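Local coordinates for protein threonine phosphate decarboxylase-like enzyme (PDB 6OUX) that catalyses the pyridoxal-phosphate-dependent decarboxylation of L-serine O-phosphate to ethanolamine O-phosphate, a building block of norcobamide cofactors, at residues F13-K21 and D33-L41; E209-E217 and P323-L331. All coordinates share one frame; numbering follows the deposited sequence.

Contact 1: residues F13-K21 and D33-L41; sequences FTKAFHALK and DLKKMFPTL
Phe13 and Phe38 stack face to face where helices 11-19 and 31-37 pair as a helix-loop-helix unit near the N-terminus, their axes running in roughly opposite senses. The ring centroids are 4.2 Å apart and the planes stand 29° from parallel, a tilted stack in which Phe13 CE2 sits over the centre of the Phe38 ring. The opposite face of Phe38 is covered toward its rim by CG of the preceding Met37, leaving the ring layered between a neighbour in sequence and a partner on the other helix. Phe38 is the first residue to leave helical geometry, yet its amide N still bonds back to Leu34 O. With its CG turned away from the carbonyl carbon (chi1 -54°), its ring reaches across to the other helix, where Ala16 CB approaches Phe38 CZ at 3.8 Å and the backbone N of Phe17 lies at the ring edge. Leu41, beyond the turn that follows, brings CD2 to the edge of the Phe13 ring. One helical turn along, Leu34 CD2 meets the edge of the Phe17 ring, 3.5 Å from Phe17 CD1. Leu20 spreads both methyls beside Met37 CB, CD2 at 4.1 Å, while CD1 also approaches Leu34 CD2. Met37 bends at chi2 and chi3, which brings its CE to 3.8 Å from Ala16 O. Helix 339-350 covers another side through Ser344, Leu347 and Val348, while Pro29 touches Phe17 and Leu20. The pairing is almost wholly apolar, with the ring stack toward the Phe13 end and Leu20 filling the end near Asp33. There the lysine ammonium leads away from the carboxylate, and it is the aliphatic Lys21 CB that lies 3.6 Å from Asp33 OD2.

Contact 2: residues E209-E217 and P323-L331; sequences ESFIHFAYE and PSMANFVML
The face of Phe211 receives the edge of Phe328 in a T-shaped pair, planes at 89° and centroids 5.2 Å apart, with Phe328 CE2 over the ring centre. One face of Phe328 carries Ala326 CB toward its rim. The Phe214 ring is covered by Asn327: CB stands 3.7 Å from the ring centroid in a CH-pi contact, and the amide lies almost flat on the ring, 8° from parallel, with CG 3.5 Å from Phe214 CE2. With Asn327 CG wedged between its own N and carbonyl carbon (chi1 63°), the amide lies back over this ring; ND2 is held by Ser51 O, whereas the buried OD1 has no polar partner in the model and rests 3.4 Å from Phe211 CD1. A leucine in place of Phe214 would probably cost the amide its flat support and leave a gap beneath Asn327. Met325 folds back at chi2 and chi3 to set SD over the Tyr216 face, 4.0 Å from its centroid, a Met-aromatic contact; CE touches Ala215 CB. A water donates to both Phe214 O and Ala326 O, while Ser324 OG accepts from Ala326 N in an ST turn and donates to Phe328 O. The contact joins the loop after strand 204-208 of the seven-stranded sheet to the entry of strand 328-332 in the five-stranded one. Helix 289-314 borders it through Tyr302 and Ile303. As in class I and II aminotransferases, this junction borders the substrate site: Phe211 lies near Asn181, and strand 367-371 brings Arg369, like Asn181 a probable O-phospho-L-serine binder, against Phe328.

How the contacts relate
Contact 1 closes before contact 2 opens along the chain; their centres lie 31 Å apart and their nearest atoms about 15 Å, without touching. Contact 1 is a surface pairing of N-terminal helices, contact 2 a buried junction between the two sheets near the centre of the folded chain. The C-terminal part links them: strand 328-332 of contact 2 leads into helix 339-350, which packs on contact 1 and is followed by strand 352-356 of the same five-stranded sheet. That sheet carries Arg355 and Arg369, which probably bind O-phospho-L-serine; Arg355 has its side chain about 8 Å from that of Phe17 in contact 1, and Arg369 touches Phe328 in contact 2.

Contact 1: residues F13-K21 and D33-L41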
# COMPACT_ATOMS: atom_id res chain seq x y z
N PHE A 13 -29.38 21.63 6.97
CA PHE A 13 -28.54 20.50 6.58
C PHE A 13 -27.44 20.89 5.58
O PHE A 13 -26.24 20.64 5.77
CB PHE A 13 -29.41 19.39 6.02
CG PHE A 13 -28.62 18.20 5.55
CD1 PHE A 13 -28.07 18.15 4.24
CD2 PHE A 13 -28.40 17.13 6.41
CE1 PHE A 13 -27.35 17.07 3.83
CE2 PHE A 13 -27.67 16.04 5.98
CZ PHE A 13 -27.16 16.00 4.69
N THR A 14 -27.85 21.53 4.48
CA THR A 14 -26.85 21.96 3.46
C THR A 14 -25.73 22.78 4.02
O THR A 14 -24.53 22.57 3.67
CB THR A 14 -27.52 22.78 2.38
OG1 THR A 14 -28.60 22.04 1.83
CG2 THR A 14 -26.51 23.19 1.30
N LYS A 15 -26.07 23.74 4.88
CA LYS A 15 -25.02 24.57 5.46
C LYS A 15 -24.06 23.78 6.31
O LYS A 15 -22.83 23.97 6.20
CB LYS A 15 -25.59 25.77 6.25
CG LYS A 15 -26.10 26.87 5.32
CD LYS A 15 -26.34 28.12 6.13
CE LYS A 15 -27.21 29.13 5.38
NZ LYS A 15 -26.80 30.46 5.89
N ALA A 16 -24.60 22.91 7.19
CA ALA A 16 -23.73 22.08 8.05
C ALA A 16 -22.89 21.15 7.17
O ALA A 16 -21.69 20.95 7.39
CB ALA A 16 -24.60 21.26 9.00
N PHE A 17 -23.53 20.59 6.15
CA PHE A 17 -22.85 19.64 5.23
C PHE A 17 -21.58 20.29 4.55
O PHE A 17 -20.47 19.74 4.61
CB PHE A 17 -23.92 19.11 4.27
CG PHE A 17 -23.41 18.28 3.13
CD1 PHE A 17 -23.26 16.90 3.26
CD2 PHE A 17 -23.12 18.86 1.89
CE1 PHE A 17 -22.83 16.15 2.18
CE2 PHE A 17 -22.68 18.09 0.82
CZ PHE A 17 -22.52 16.74 0.99
N HIS A 18 -21.75 21.49 4.02
CA HIS A 18 -20.60 22.33 3.59
C HIS A 18 -19.55 22.69 4.64
O HIS A 18 -18.37 22.78 4.33
CB HIS A 18 -21.10 23.62 2.98
CG HIS A 18 -21.73 23.46 1.62
ND1 HIS A 18 -21.59 22.33 0.84
CD2 HIS A 18 -22.47 24.33 0.89
CE1 HIS A 18 -22.22 22.50 -0.30
NE2 HIS A 18 -22.76 23.71 -0.30
N ALA A 19 -19.94 22.96 5.86
CA ALA A 19 -18.94 23.23 6.92
C ALA A 19 -17.87 22.12 7.01
O ALA A 19 -16.73 22.38 7.42
CB ALA A 19 -19.61 23.38 8.29
N LEU A 20 -18.26 20.88 6.66
CA LEU A 20 -17.35 19.72 6.79
C LEU A 20 -16.10 19.79 5.90
O LEU A 20 -16.11 20.38 4.81
CB LEU A 20 -18.12 18.45 6.50
CG LEU A 20 -19.15 18.11 7.54
CD1 LEU A 20 -20.09 17.06 6.99
CD2 LEU A 20 -18.44 17.62 8.80
N LYS A 21 -15.01 19.19 6.40
CA LYS A 21 -13.79 18.95 5.61
C LYS A 21 -14.15 18.42 4.21
O LYS A 21 -14.83 17.39 4.08
CB LYS A 21 -12.84 17.93 6.28
CG LYS A 21 -12.29 18.27 7.64
CD LYS A 21 -11.95 19.74 7.83
CE LYS A 21 -11.04 19.96 9.05
NZ LYS A 21 -9.62 20.19 8.66
N ASP A 33 -16.96 11.55 8.23
CA ASP A 33 -17.37 12.91 8.65
C ASP A 33 -18.88 13.20 8.69
O ASP A 33 -19.34 14.03 9.49
CB ASP A 33 -16.67 13.96 7.77
CG ASP A 33 -15.28 14.30 8.26
OD1 ASP A 33 -14.85 13.70 9.27
OD2 ASP A 33 -14.62 15.18 7.66
N LEU A 34 -19.63 12.54 7.80
CA LEU A 34 -21.09 12.65 7.73
C LEU A 34 -21.76 11.87 8.86
O LEU A 34 -22.77 12.30 9.37
CB LEU A 34 -21.62 12.08 6.41
CG LEU A 34 -21.60 12.85 5.09
CD1 LEU A 34 -22.20 11.97 4.00
CD2 LEU A 34 -22.37 14.17 5.18
N LYS A 35 -21.24 10.68 9.17
CA LYS A 35 -21.72 9.88 10.29
C LYS A 35 -21.62 10.65 11.61
O LYS A 35 -22.55 10.59 12.42
CB LYS A 35 -20.96 8.55 10.42
CG LYS A 35 -21.31 7.72 11.67
CD LYS A 35 -22.79 7.32 11.72
CE LYS A 35 -23.19 6.69 13.05
NZ LYS A 35 -22.85 5.24 13.11
N LYS A 36 -20.54 11.37 11.85
CA LYS A 36 -20.47 12.13 13.12
C LYS A 36 -21.36 13.38 13.07
O LYS A 36 -22.16 13.58 13.96
CB LYS A 36 -19.03 12.40 13.62
CG LYS A 36 -18.11 13.22 12.74
CD LYS A 36 -16.73 13.33 13.37
CE LYS A 36 -15.93 12.03 13.19
NZ LYS A 36 -15.01 11.80 14.33
N MET A 37 -21.28 14.17 12.00
CA MET A 37 -22.18 15.34 11.84
C MET A 37 -23.66 14.93 11.75
O MET A 37 -24.53 15.59 12.32
CB MET A 37 -21.79 16.18 10.61
CG MET A 37 -22.58 17.48 10.42
SD MET A 37 -22.28 18.66 11.77
CE MET A 37 -21.21 19.86 10.95
N PHE A 38 -23.98 13.88 11.03
CA PHE A 38 -25.39 13.50 10.88
C PHE A 38 -25.60 12.06 11.30
O PHE A 38 -25.75 11.18 10.44
CB PHE A 38 -25.86 13.73 9.45
CG PHE A 38 -25.61 15.11 8.95
CD1 PHE A 38 -26.37 16.17 9.44
CD2 PHE A 38 -24.62 15.36 8.02
CE1 PHE A 38 -26.16 17.45 8.94
CE2 PHE A 38 -24.41 16.62 7.52
CZ PHE A 38 -25.18 17.68 7.98
N PRO A 39 -25.62 11.82 12.62
CA PRO A 39 -25.53 10.41 13.06
C PRO A 39 -26.77 9.60 12.76
O PRO A 39 -26.69 8.39 12.60
CB PRO A 39 -25.22 10.50 14.58
CG PRO A 39 -25.39 11.94 14.97
CD PRO A 39 -25.88 12.73 13.76
N THR A 40 -27.91 10.25 12.66
CA THR A 40 -29.12 9.58 12.22
C THR A 40 -29.24 9.42 10.68
O THR A 40 -30.20 8.80 10.23
CB THR A 40 -30.34 10.37 12.68
OG1 THR A 40 -30.24 11.69 12.16
CG2 THR A 40 -30.40 10.45 14.23
N LEU A 41 -28.30 9.99 9.89
CA LEU A 41 -28.37 9.94 8.40
C LEU A 41 -28.02 8.56 7.88
O LEU A 41 -26.89 8.12 8.02
CB LEU A 41 -27.36 10.93 7.78
CG LEU A 41 -27.25 11.03 6.26
CD1 LEU A 41 -28.55 11.44 5.60
CD2 LEU A 41 -26.16 12.03 5.92
O HOH W 1 -14.72 15.21 5.23

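Contact 2: residues E209-E217 and P323-L331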
# COMPACT_ATOMS: atom_id res chain seq x y z
N GLU A 209 -5.83 3.98 -18.56
CA GLU A 209 -7.01 3.31 -19.09
C GLU A 209 -7.84 2.62 -18.03
O GLU A 209 -8.45 1.56 -18.30
CB GLU A 209 -6.59 2.28 -20.17
CG GLU A 209 -5.70 1.17 -19.62
CD GLU A 209 -5.63 -0.03 -20.53
OE1 GLU A 209 -6.14 0.07 -21.71
OE2 GLU A 209 -5.02 -1.05 -20.09
N SER A 210 -7.87 3.19 -16.85
CA SER A 210 -8.54 2.55 -15.69
C SER A 210 -10.02 2.24 -15.93
O SER A 210 -10.60 1.33 -15.30
CB SER A 210 -8.37 3.42 -14.42
OG SER A 210 -7.04 3.38 -13.89
N PHE A 211 -10.67 3.04 -16.78
CA PHE A 211 -12.10 2.79 -17.14
C PHE A 211 -12.40 2.10 -18.45
O PHE A 211 -13.57 2.08 -18.89
CB PHE A 211 -12.84 4.15 -17.05
CG PHE A 211 -12.62 4.82 -15.72
CD1 PHE A 211 -13.13 4.24 -14.58
CD2 PHE A 211 -11.81 5.93 -15.59
CE1 PHE A 211 -12.91 4.80 -13.34
CE2 PHE A 211 -11.55 6.45 -14.35
CZ PHE A 211 -12.11 5.91 -13.23
N ILE A 212 -11.37 1.57 -19.13
CA ILE A 212 -11.54 1.15 -20.52
C ILE A 212 -12.39 -0.14 -20.64
O ILE A 212 -12.99 -0.40 -21.66
CB ILE A 212 -10.18 0.95 -21.25
CG1 ILE A 212 -10.38 1.02 -22.78
CG2 ILE A 212 -9.46 -0.31 -20.79
CD1 ILE A 212 -9.12 1.13 -23.59
N HIS A 213 -12.49 -0.89 -19.56
CA HIS A 213 -13.34 -2.12 -19.53
C HIS A 213 -14.84 -1.77 -19.68
O HIS A 213 -15.64 -2.64 -19.97
CB HIS A 213 -13.17 -2.85 -18.18
CG HIS A 213 -12.07 -3.83 -18.13
ND1 HIS A 213 -10.95 -3.77 -18.94
CD2 HIS A 213 -11.87 -4.87 -17.28
CE1 HIS A 213 -10.13 -4.75 -18.60
NE2 HIS A 213 -10.67 -5.44 -17.62
N PHE A 214 -15.23 -0.52 -19.46
CA PHE A 214 -16.60 -0.03 -19.61
C PHE A 214 -16.91 0.53 -20.96
O PHE A 214 -18.08 0.74 -21.25
CB PHE A 214 -16.95 0.97 -18.49
CG PHE A 214 -16.58 0.45 -17.14
CD1 PHE A 214 -17.20 -0.71 -16.66
CD2 PHE A 214 -15.55 0.99 -16.42
CE1 PHE A 214 -16.81 -1.25 -15.45
CE2 PHE A 214 -15.17 0.46 -15.19
CZ PHE A 214 -15.79 -0.68 -14.73
N ALA A 215 -15.92 0.65 -21.84
CA ALA A 215 -16.13 1.22 -23.18
C ALA A 215 -16.34 0.09 -24.21
O ALA A 215 -16.02 -1.12 -23.99
CB ALA A 215 -14.96 2.10 -23.60
N TYR A 216 -16.88 0.48 -25.35
CA TYR A 216 -17.06 -0.52 -26.39
C TYR A 216 -17.00 0.16 -27.74
O TYR A 216 -17.39 1.30 -27.84
CB TYR A 216 -18.39 -1.32 -26.19
CG TYR A 216 -19.63 -0.49 -26.15
CD1 TYR A 216 -20.05 0.09 -24.97
CD2 TYR A 216 -20.34 -0.20 -27.31
CE1 TYR A 216 -21.14 0.91 -24.92
CE2 TYR A 216 -21.49 0.61 -27.27
CZ TYR A 216 -21.87 1.17 -26.07
OH TYR A 216 -22.96 1.97 -25.98
N GLU A 217 -16.45 -0.56 -28.70
CA GLU A 217 -16.37 -0.12 -30.09
C GLU A 217 -17.25 -0.95 -31.04
O GLU A 217 -17.37 -0.56 -32.18
CB GLU A 217 -14.90 -0.07 -30.56
CG GLU A 217 -14.16 1.11 -29.93
CD GLU A 217 -12.73 1.30 -30.45
OE1 GLU A 217 -12.48 0.90 -31.64
OE2 GLU A 217 -11.87 1.82 -29.67
N PRO A 323 -22.04 12.59 -22.64
CA PRO A 323 -21.83 11.25 -23.16
C PRO A 323 -20.74 10.58 -22.39
O PRO A 323 -19.79 11.25 -22.01
CB PRO A 323 -21.35 11.46 -24.60
CG PRO A 323 -21.41 12.90 -24.89
CD PRO A 323 -21.93 13.63 -23.67
N SER A 324 -20.84 9.27 -22.20
CA SER A 324 -19.91 8.52 -21.39
C SER A 324 -19.75 7.08 -21.85
O SER A 324 -20.72 6.47 -22.31
CB SER A 324 -20.40 8.52 -19.96
OG SER A 324 -19.53 7.87 -19.10
N MET A 325 -18.53 6.57 -21.71
CA MET A 325 -18.23 5.14 -21.83
C MET A 325 -17.47 4.66 -20.63
O MET A 325 -16.59 3.83 -20.72
CB MET A 325 -17.42 4.94 -23.04
CG MET A 325 -18.25 5.26 -24.26
SD MET A 325 -18.78 3.68 -24.97
CE MET A 325 -17.40 3.90 -25.86
N ALA A 326 -17.83 5.19 -19.49
CA ALA A 326 -17.19 4.76 -18.24
C ALA A 326 -18.25 4.17 -17.31
O ALA A 326 -19.34 3.92 -17.74
CB ALA A 326 -16.48 5.91 -17.61
N ASN A 327 -17.93 3.99 -16.03
CA ASN A 327 -18.88 3.51 -15.05
C ASN A 327 -19.44 4.61 -14.17
O ASN A 327 -19.73 4.42 -12.99
CB ASN A 327 -18.23 2.38 -14.21
CG ASN A 327 -17.05 2.82 -13.43
OD1 ASN A 327 -16.40 3.75 -13.81
ND2 ASN A 327 -16.69 2.05 -12.39
N PHE A 328 -19.57 5.78 -14.78
CA PHE A 328 -20.14 6.93 -14.16
C PHE A 328 -20.64 7.84 -15.30
O PHE A 328 -20.23 7.68 -16.48
CB PHE A 328 -19.07 7.63 -13.27
CG PHE A 328 -17.83 7.94 -14.01
CD1 PHE A 328 -17.76 9.05 -14.83
CD2 PHE A 328 -16.69 7.15 -13.88
CE1 PHE A 328 -16.61 9.31 -15.56
CE2 PHE A 328 -15.53 7.40 -14.62
CZ PHE A 328 -15.49 8.50 -15.44
N VAL A 329 -21.53 8.74 -14.92
CA VAL A 329 -22.12 9.74 -15.80
C VAL A 329 -22.02 11.07 -15.05
O VAL A 329 -22.10 11.07 -13.80
CB VAL A 329 -23.60 9.40 -16.05
CG1 VAL A 329 -24.15 10.28 -17.14
CG2 VAL A 329 -23.75 7.99 -16.57
N MET A 330 -21.77 12.15 -15.78
CA MET A 330 -21.79 13.50 -15.28
C MET A 330 -23.03 14.19 -15.86
O MET A 330 -23.28 14.14 -17.09
CB MET A 330 -20.52 14.29 -15.70
CG MET A 330 -20.17 15.56 -14.83
SD MET A 330 -18.59 16.38 -15.27
CE MET A 330 -17.71 16.52 -13.95
N LEU A 331 -23.76 14.86 -14.96
CA LEU A 331 -25.03 15.53 -15.25
C LEU A 331 -24.90 17.03 -15.00
O LEU A 331 -24.43 17.39 -13.96
CB LEU A 331 -26.08 15.00 -14.29
CG LEU A 331 -26.98 13.90 -14.80
CD1 LEU A 331 -26.16 12.69 -15.14
CD2 LEU A 331 -28.01 13.51 -13.79
O HOH W 2 -20.20 2.05 -19.99